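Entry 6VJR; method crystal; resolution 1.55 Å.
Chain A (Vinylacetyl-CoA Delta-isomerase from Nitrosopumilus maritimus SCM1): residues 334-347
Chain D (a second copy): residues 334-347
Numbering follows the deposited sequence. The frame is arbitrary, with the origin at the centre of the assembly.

Chain A, residues 334-347: ETIFAAGIASSHQG
Chain D 334-347: ETIFAAGIASSHQG

Residues 334-345 are helical in both chains, and each helix begins earlier in its chain. Backbone i to i+4 hydrogen bonds run from Ala338(A) N to Glu334(A) O, 2.8 Å, through Gln346(A) N to Ala342(A) O, 3.0 Å. In chain D they run from Ala338(D) N to Glu334(D) O, 2.8 Å, through Gln346(D) N to Ala342(D) O, 3.0 Å. The first residue to leave helical phi/psi is Gln346(A) at -90/15 and Gln346(D) at -89/12. Gly347(A) follows at -66/155 and Gly347(D) at -68/161.

The two helices cross at 71° between their N-to-C directions, with axes 7.8 Å apart at closest approach. The register is nearly symmetric. Ala342(A) CA lies 4.8 Å from Ala342(D) CA. Ala338(A) CA is 5.0 Å from Ala339(D) CA, and Ala339(A) CA is 5.0 Å from Ala338(D) CA. His345(A) CA and His345(D) CA are 7.1 Å apart. The contact buries 587 Å², both sides summed.

Alanine suits the crossing because its single methyl lets the backbones come this close. Ala338(A), Ala338(D), Ala342(A) and Ala342(D) point toward the partner; Ala339(A) and Ala339(D) point sideways. Ala342(A) CB sits 3.6 Å from Ala338(D) O and 4.0 Å from Ala338(D) CB. Ala342(D) CB makes the same approaches to Ala338(A) O, 3.6 Å, and Ala338(A) CB, 4.0 Å. Ile341(A) and Ile341(D) are p at chi1 and t at chi2. Ile341(A) CG1 packs 4.0 Å from Ala342(D) CB, and Ile341(A) CD1 reaches 3.5 Å from Gln346(D) CG.

Toward the N-terminal end, Thr335(A) and Thr335(D) are m at chi1. Thr335(A) CG2 meets Thr335(D) CG2 at 3.5 Å, while both OG1 atoms bond elsewhere in the structure. Water 1 bridges the helices, donating to Thr335(A) O and Thr335(D) O, each 3.0 Å from the water O.

At the C-terminal end the His345(A) and His345(D) rings form an offset stack, with centroids 4.3 Å apart and planes at 12°. Chi1 is -87° in both; chi2 is -68° in A and -72° in D. His345(A) CB lies 3.5 Å from the centroid of the His345(D) ring, and His345(D) CB lies 3.5 Å from that of the His345(A) ring, each over the face as a CH-pi contact. The stack uses the faces of the flat rings, and a hydrogen bond to the partner's Gln346 side chain lies at the edge of each, near its plane.

Gln346(A) and Gln346(D) are m at chi1 and chi2, which brings each amide to the partner's ring edge. The two hydrogen bonds run in different senses. His345(D) NE2 donates to Gln346(A) OE1 at 2.8 Å, whereas Gln346(D) NE2 donates to His345(A) NE2 at 2.9 Å. Chi3 differs accordingly, 121° in Gln346(A) and -69° in Gln346(D). An amide suits this place because it can donate or accept.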

ATOM      1  N   GLU A 334       0.731  12.333 -10.800  1.00 11.48           N
ATOM      2  CA  GLU A 334       1.700  13.419 -10.744  1.00 11.94           C
ATOM      3  C   GLU A 334       3.009  13.006 -10.097  1.00 11.47           C
ATOM      4  O   GLU A 334       4.061  13.571 -10.367  1.00 13.26           O
ATOM      5  CB  GLU A 334       1.147  14.656 -10.068  1.00 12.82           C
ATOM      6  CG  GLU A 334      -0.063  15.228 -10.790  1.00 14.41           C
ATOM      7  CD  GLU A 334       0.116  15.693 -12.224  1.00 16.33           C
ATOM      8  OE1 GLU A 334       1.266  15.942 -12.678  1.00 16.35           O
ATOM      9  OE2 GLU A 334      -0.954  15.884 -12.854  1.00 16.26           O
ATOM     10  N   THR A 335       2.959  12.000  -9.226  1.00 10.89           N
ATOM     11  CA  THR A 335       4.163  11.466  -8.604  1.00 11.37           C
ATOM     12  C   THR A 335       5.090  10.913  -9.709  1.00 11.67           C
ATOM     13  O   THR A 335       6.302  11.087  -9.689  1.00 14.14           O
ATOM     14  CB  THR A 335       3.787  10.402  -7.550  1.00 11.58           C
ATOM     15  OG1 THR A 335       3.116  11.032  -6.463  1.00 12.43           O
ATOM     16  CG2 THR A 335       5.035   9.802  -6.917  1.00 12.15           C
ATOM     17  N   ILE A 336       4.521  10.170 -10.668  1.00 11.90           N
ATOM     18  CA  ILE A 336       5.281   9.650 -11.795  1.00 12.07           C
ATOM     19  C   ILE A 336       5.843  10.815 -12.596  1.00 11.46           C
ATOM     20  O   ILE A 336       7.048  10.829 -12.961  1.00 13.02           O
ATOM     21  CB  ILE A 336       4.415   8.723 -12.668  1.00 13.57           C
ATOM     22  CG1 ILE A 336       4.026   7.495 -11.881  1.00 14.26           C
ATOM     23  CG2 ILE A 336       5.151   8.385 -13.959  1.00 14.17           C
ATOM     24  CD1 ILE A 336       2.840   6.774 -12.481  1.00 16.36           C
ATOM     25  N   PHE A 337       4.962  11.762 -12.915  1.00 11.47           N
ATOM     26  CA  PHE A 337       5.415  12.879 -13.723  1.00 12.21           C
ATOM     27  C   PHE A 337       6.611  13.583 -13.076  1.00 11.96           C
ATOM     28  O   PHE A 337       7.598  13.937 -13.759  1.00 12.66           O
ATOM     29  CB  PHE A 337       4.252  13.873 -13.875  1.00 12.94           C
ATOM     30  CG  PHE A 337       4.618  15.103 -14.670  1.00 14.08           C
ATOM     31  CD1 PHE A 337       4.864  15.018 -16.026  1.00 15.55           C
ATOM     32  CD2 PHE A 337       4.697  16.355 -14.051  1.00 15.58           C
ATOM     33  CE1 PHE A 337       5.249  16.153 -16.749  1.00 17.58           C
ATOM     34  CE2 PHE A 337       5.088  17.459 -14.783  1.00 17.87           C
ATOM     35  CZ  PHE A 337       5.339  17.350 -16.121  1.00 16.44           C
ATOM     36  N   ALA A 338       6.492  13.872 -11.780  1.00 12.98           N
ATOM     37  CA  ALA A 338       7.529  14.594 -11.032  1.00 12.64           C
ATOM     38  C   ALA A 338       8.856  13.851 -11.133  1.00 12.20           C
ATOM     39  O   ALA A 338       9.902  14.452 -11.345  1.00 13.15           O
ATOM     40  CB  ALA A 338       7.098  14.733  -9.633  1.00 13.81           C
ATOM     41  N   ALA A 339       8.838  12.528 -10.932  1.00 12.50           N
ATOM     42  CA  ALA A 339      10.067  11.744 -10.987  1.00 13.52           C
ATOM     43  C   ALA A 339      10.739  11.876 -12.352  1.00 12.48           C
ATOM     44  O   ALA A 339      11.954  12.024 -12.443  1.00 13.56           O
ATOM     45  CB  ALA A 339       9.816  10.314 -10.535  1.00 14.24           C
ATOM     46  N   GLY A 340       9.961  11.746 -13.429  1.00 11.65           N
ATOM     47  CA  GLY A 340      10.490  11.784 -14.754  1.00 12.11           C
ATOM     48  C   GLY A 340      11.080  13.152 -15.064  1.00 11.12           C
ATOM     49  O   GLY A 340      12.226  13.223 -15.542  1.00 12.74           O
ATOM     50  N   ILE A 341      10.338  14.233 -14.783  1.00 11.78           N
ATOM     51  CA  ILE A 341      10.852  15.558 -15.121  1.00 12.27           C
ATOM     52  C   ILE A 341      12.032  15.965 -14.220  1.00 12.95           C
ATOM     53  O   ILE A 341      12.971  16.612 -14.696  1.00 13.86           O
ATOM     54  CB  ILE A 341       9.788  16.664 -15.202  1.00 15.90           C
ATOM     55  CG1 ILE A 341       9.133  17.026 -13.898  1.00 16.49           C
ATOM     56  CG2 ILE A 341       8.798  16.398 -16.333  1.00 18.19           C
ATOM     57  CD1 ILE A 341       8.527  18.425 -13.966  1.00 19.33           C
ATOM     58  N   ALA A 342      12.083  15.447 -12.991  1.00 12.24           N
ATOM     59  CA  ALA A 342      13.227  15.669 -12.123  1.00 12.02           C
ATOM     60  C   ALA A 342      14.468  15.010 -12.746  1.00 12.55           C
ATOM     61  O   ALA A 342      15.537  15.576 -12.760  1.00 13.56           O
ATOM     62  CB  ALA A 342      12.972  15.092 -10.738  1.00 13.29           C
ATOM     63  N   SER A 343      14.324  13.785 -13.248  1.00 12.71           N
ATOM     64  CA  SER A 343      15.405  13.071 -13.906  1.00 11.66           C
ATOM     65  C   SER A 343      15.950  13.911 -15.055  1.00 11.71           C
ATOM     66  O   SER A 343      17.162  14.074 -15.219  1.00 12.98           O
ATOM     67  CB  SER A 343      14.965  11.705 -14.366  1.00 12.11           C
ATOM     68  OG  SER A 343      16.037  11.006 -15.007  1.00 12.65           O
ATOM     69  N   SER A 344      15.037  14.417 -15.882  1.00 11.59           N
ATOM     70  CA  SER A 344      15.421  15.194 -17.056  1.00 12.04           C
ATOM     71  C   SER A 344      16.076  16.503 -16.645  1.00 11.70           C
ATOM     72  O   SER A 344      17.122  16.882 -17.209  1.00 14.26           O
ATOM     73  CB  SER A 344      14.222  15.391 -17.896  1.00 12.85           C
ATOM     74  OG  SER A 344      13.713  14.219 -18.492  1.00 13.26           O
ATOM     75  N   HIS A 345      15.481  17.219 -15.690  1.00 12.97           N
ATOM     76  CA  HIS A 345      16.029  18.479 -15.190  1.00 13.25           C
ATOM     77  C   HIS A 345      17.440  18.330 -14.641  1.00 14.67           C
ATOM     78  O   HIS A 345      18.210  19.274 -14.753  1.00 15.67           O
ATOM     79  CB  HIS A 345      15.139  19.111 -14.106  1.00 14.24           C
ATOM     80  CG  HIS A 345      14.039  19.987 -14.619  1.00 14.07           C
ATOM     81  ND1 HIS A 345      14.297  21.187 -15.241  1.00 14.78           N
ATOM     82  CD2 HIS A 345      12.714  19.852 -14.600  1.00 15.11           C
ATOM     83  CE1 HIS A 345      13.136  21.782 -15.532  1.00 17.72           C
ATOM     84  NE2 HIS A 345      12.162  20.985 -15.130  1.00 17.42           N
ATOM     85  N   GLN A 346      17.744  17.148 -14.064  1.00 14.04           N
ATOM     86  CA  GLN A 346      19.029  16.838 -13.435  1.00 16.05           C
ATOM     87  C   GLN A 346      20.024  16.227 -14.436  1.00 16.84           C
ATOM     88  O   GLN A 346      21.073  15.717 -14.018  1.00 18.38           O
ATOM     89  CB  GLN A 346      18.765  15.945 -12.220  1.00 16.85           C
ATOM     90  CG  GLN A 346      18.120  16.733 -11.093  1.00 18.87           C
ATOM     91  CD  GLN A 346      18.995  17.817 -10.496  1.00 20.71           C
ATOM     92  OE1 GLN A 346      18.666  19.012 -10.490  1.00 21.87           O
ATOM     93  NE2 GLN A 346      20.119  17.387  -9.928  1.00 27.52           N
ATOM     94  N   GLY A 347      19.747  16.326 -15.739  1.00 16.11           N
ATOM     95  CA  GLY A 347      20.607  15.741 -16.769  1.00 16.37           C
ATOM     96  C   GLY A 347      21.992  16.391 -16.876  1.00 17.13           C
ATOM     97  O   GLY A 347      22.201  17.525 -16.466  1.00 18.82           O
TER
ATOM     98  N   GLU D 334      13.689   8.694  -2.427  1.00 10.76           N
ATOM     99  CA  GLU D 334      13.985   9.440  -3.632  1.00 10.65           C
ATOM    100  C   GLU D 334      12.722   9.922  -4.328  1.00 10.11           C
ATOM    101  O   GLU D 334      12.763  10.906  -5.077  1.00 12.33           O
ATOM    102  CB  GLU D 334      14.831   8.660  -4.618  1.00 11.56           C
ATOM    103  CG  GLU D 334      16.229   8.299  -4.130  1.00 13.50           C
ATOM    104  CD  GLU D 334      17.096   9.419  -3.579  1.00 14.11           C
ATOM    105  OE1 GLU D 334      18.060   9.099  -2.864  1.00 15.74           O
ATOM    106  OE2 GLU D 334      16.936  10.593  -4.007  1.00 15.33           O
ATOM    107  N   THR D 335      11.598   9.249  -4.146  1.00 10.73           N
ATOM    108  CA  THR D 335      10.341   9.676  -4.737  1.00 10.98           C
ATOM    109  C   THR D 335       9.974  11.049  -4.152  1.00 12.17           C
ATOM    110  O   THR D 335       9.518  11.952  -4.872  1.00 14.21           O
ATOM    111  CB  THR D 335       9.263   8.598  -4.475  1.00 11.89           C
ATOM    112  OG1 THR D 335       9.552   7.396  -5.199  1.00 12.24           O
ATOM    113  CG2 THR D 335       7.899   9.087  -4.950  1.00 12.17           C
ATOM    114  N   ILE D 336      10.142  11.205  -2.833  1.00 11.87           N
ATOM    115  CA  ILE D 336       9.926  12.491  -2.168  1.00 12.53           C
ATOM    116  C   ILE D 336      10.882  13.529  -2.758  1.00 11.97           C
ATOM    117  O   ILE D 336      10.440  14.651  -3.114  1.00 12.90           O
ATOM    118  CB  ILE D 336      10.060  12.380  -0.638  1.00 13.85           C
ATOM    119  CG1 ILE D 336       8.970  11.516  -0.071  1.00 15.34           C
ATOM    120  CG2 ILE D 336      10.090  13.756   0.010  1.00 14.67           C
ATOM    121  CD1 ILE D 336       9.370  10.954   1.260  1.00 16.89           C
ATOM    122  N   PHE D 337      12.173  13.189  -2.783  1.00 12.00           N
ATOM    123  CA  PHE D 337      13.171  14.113  -3.304  1.00 11.80           C
ATOM    124  C   PHE D 337      12.782  14.618  -4.699  1.00 12.51           C
ATOM    125  O   PHE D 337      12.882  15.806  -5.013  1.00 13.54           O
ATOM    126  CB  PHE D 337      14.524  13.419  -3.338  1.00 11.80           C
ATOM    127  CG  PHE D 337      15.604  14.326  -3.905  1.00 14.04           C
ATOM    128  CD1 PHE D 337      16.078  15.399  -3.169  1.00 15.68           C
ATOM    129  CD2 PHE D 337      16.170  14.055  -5.142  1.00 15.99           C
ATOM    130  CE1 PHE D 337      17.065  16.227  -3.678  1.00 17.24           C
ATOM    131  CE2 PHE D 337      17.159  14.883  -5.633  1.00 17.31           C
ATOM    132  CZ  PHE D 337      17.613  15.936  -4.893  1.00 15.85           C
ATOM    133  N   ALA D 338      12.446  13.689  -5.600  1.00 12.71           N
ATOM    134  CA  ALA D 338      12.112  14.004  -6.982  1.00 12.71           C
ATOM    135  C   ALA D 338      10.943  14.979  -7.043  1.00 11.92           C
ATOM    136  O   ALA D 338      10.969  15.924  -7.818  1.00 13.17           O
ATOM    137  CB  ALA D 338      11.772  12.766  -7.722  1.00 13.95           C
ATOM    138  N   ALA D 339       9.885  14.728  -6.270  1.00 11.98           N
ATOM    139  CA  ALA D 339       8.729  15.612  -6.289  1.00 13.77           C
ATOM    140  C   ALA D 339       9.127  17.036  -5.883  1.00 11.86           C
ATOM    141  O   ALA D 339       8.659  18.000  -6.466  1.00 14.88           O
ATOM    142  CB  ALA D 339       7.612  15.046  -5.408  1.00 14.96           C
ATOM    143  N   GLY D 340       9.957  17.183  -4.855  1.00 12.37           N
ATOM    144  CA  GLY D 340      10.328  18.468  -4.318  1.00 12.31           C
ATOM    145  C   GLY D 340      11.185  19.212  -5.322  1.00 12.07           C
ATOM    146  O   GLY D 340      10.885  20.379  -5.623  1.00 14.29           O
ATOM    147  N   ILE D 341      12.224  18.536  -5.851  1.00 12.25           N
ATOM    148  CA  ILE D 341      13.068  19.260  -6.798  1.00 12.89           C
ATOM    149  C   ILE D 341      12.333  19.558  -8.117  1.00 12.68           C
ATOM    150  O   ILE D 341      12.635  20.570  -8.791  1.00 14.23           O
ATOM    151  CB  ILE D 341      14.454  18.637  -7.058  1.00 15.01           C
ATOM    152  CG1 ILE D 341      14.408  17.302  -7.731  1.00 15.24           C
ATOM    153  CG2 ILE D 341      15.371  18.711  -5.834  1.00 18.88           C
ATOM    154  CD1 ILE D 341      15.756  16.928  -8.307  1.00 19.22           C
ATOM    155  N   ALA D 342      11.413  18.680  -8.550  1.00 12.74           N
ATOM    156  CA  ALA D 342      10.590  18.950  -9.717  1.00 13.14           C
ATOM    157  C   ALA D 342       9.788  20.235  -9.502  1.00 13.18           C
ATOM    158  O   ALA D 342       9.703  21.102 -10.366  1.00 13.91           O
ATOM    159  CB  ALA D 342       9.669  17.785 -10.031  1.00 13.73           C
ATOM    160  N   SER D 343       9.156  20.364  -8.348  1.00 13.15           N
ATOM    161  CA  SER D 343       8.429  21.586  -7.988  1.00 12.81           C
ATOM    162  C   SER D 343       9.285  22.842  -8.104  1.00 12.23           C
ATOM    163  O   SER D 343       8.903  23.848  -8.717  1.00 13.94           O
ATOM    164  CB  SER D 343       7.845  21.480  -6.607  1.00 12.14           C
ATOM    165  OG  SER D 343       7.140  22.663  -6.218  1.00 13.81           O
ATOM    166  N   SER D 344      10.496  22.753  -7.568  1.00 13.44           N
ATOM    167  CA  SER D 344      11.438  23.860  -7.588  1.00 14.35           C
ATOM    168  C   SER D 344      11.899  24.177  -9.020  1.00 13.76           C
ATOM    169  O   SER D 344      11.880  25.333  -9.450  1.00 15.27           O
ATOM    170  CB  SER D 344      12.585  23.542  -6.694  1.00 15.47           C
ATOM    171  OG  SER D 344      12.210  23.496  -5.335  1.00 14.80           O
ATOM    172  N   HIS D 345      12.212  23.136  -9.798  1.00 13.29           N
ATOM    173  CA  HIS D 345      12.674  23.280 -11.182  1.00 13.45           C
ATOM    174  C   HIS D 345      11.624  23.937 -12.070  1.00 13.32           C
ATOM    175  O   HIS D 345      11.960  24.684 -13.003  1.00 16.03           O
ATOM    176  CB  HIS D 345      13.136  21.956 -11.797  1.00 13.74           C
ATOM    177  CG  HIS D 345      14.571  21.578 -11.565  1.00 14.62           C
ATOM    178  ND1 HIS D 345      15.647  22.202 -12.159  1.00 15.65           N
ATOM    179  CD2 HIS D 345      15.064  20.564 -10.862  1.00 15.58           C
ATOM    180  CE1 HIS D 345      16.773  21.557 -11.827  1.00 15.62           C
ATOM    181  NE2 HIS D 345      16.423  20.546 -11.033  1.00 15.28           N
ATOM    182  N   GLN D 346      10.360  23.695 -11.738  1.00 14.66           N
ATOM    183  CA  GLN D 346       9.217  24.196 -12.484  1.00 16.07           C
ATOM    184  C   GLN D 346       8.764  25.580 -12.002  1.00 15.91           C
ATOM    185  O   GLN D 346       7.670  26.020 -12.341  1.00 17.50           O
ATOM    186  CB  GLN D 346       8.142  23.116 -12.408  1.00 16.42           C
ATOM    187  CG  GLN D 346       8.440  21.897 -13.278  1.00 17.53           C
ATOM    188  CD  GLN D 346       8.417  22.232 -14.764  1.00 19.30           C
ATOM    189  OE1 GLN D 346       7.369  22.532 -15.373  1.00 28.11           O
ATOM    190  NE2 GLN D 346       9.569  22.170 -15.381  1.00 17.10           N
ATOM    191  N   GLY D 347       9.554  26.263 -11.169  1.00 15.67           N
ATOM    192  CA  GLY D 347       9.108  27.534 -10.604  1.00 16.89           C
ATOM    193  C   GLY D 347       8.975  28.653 -11.632  1.00 17.58           C
ATOM    194  O   GLY D 347       9.605  28.643 -12.690  1.00 19.63           O
TER
HETATM  195  O   HOH W   1       8.178  11.909  -7.547  1.00 36.90           O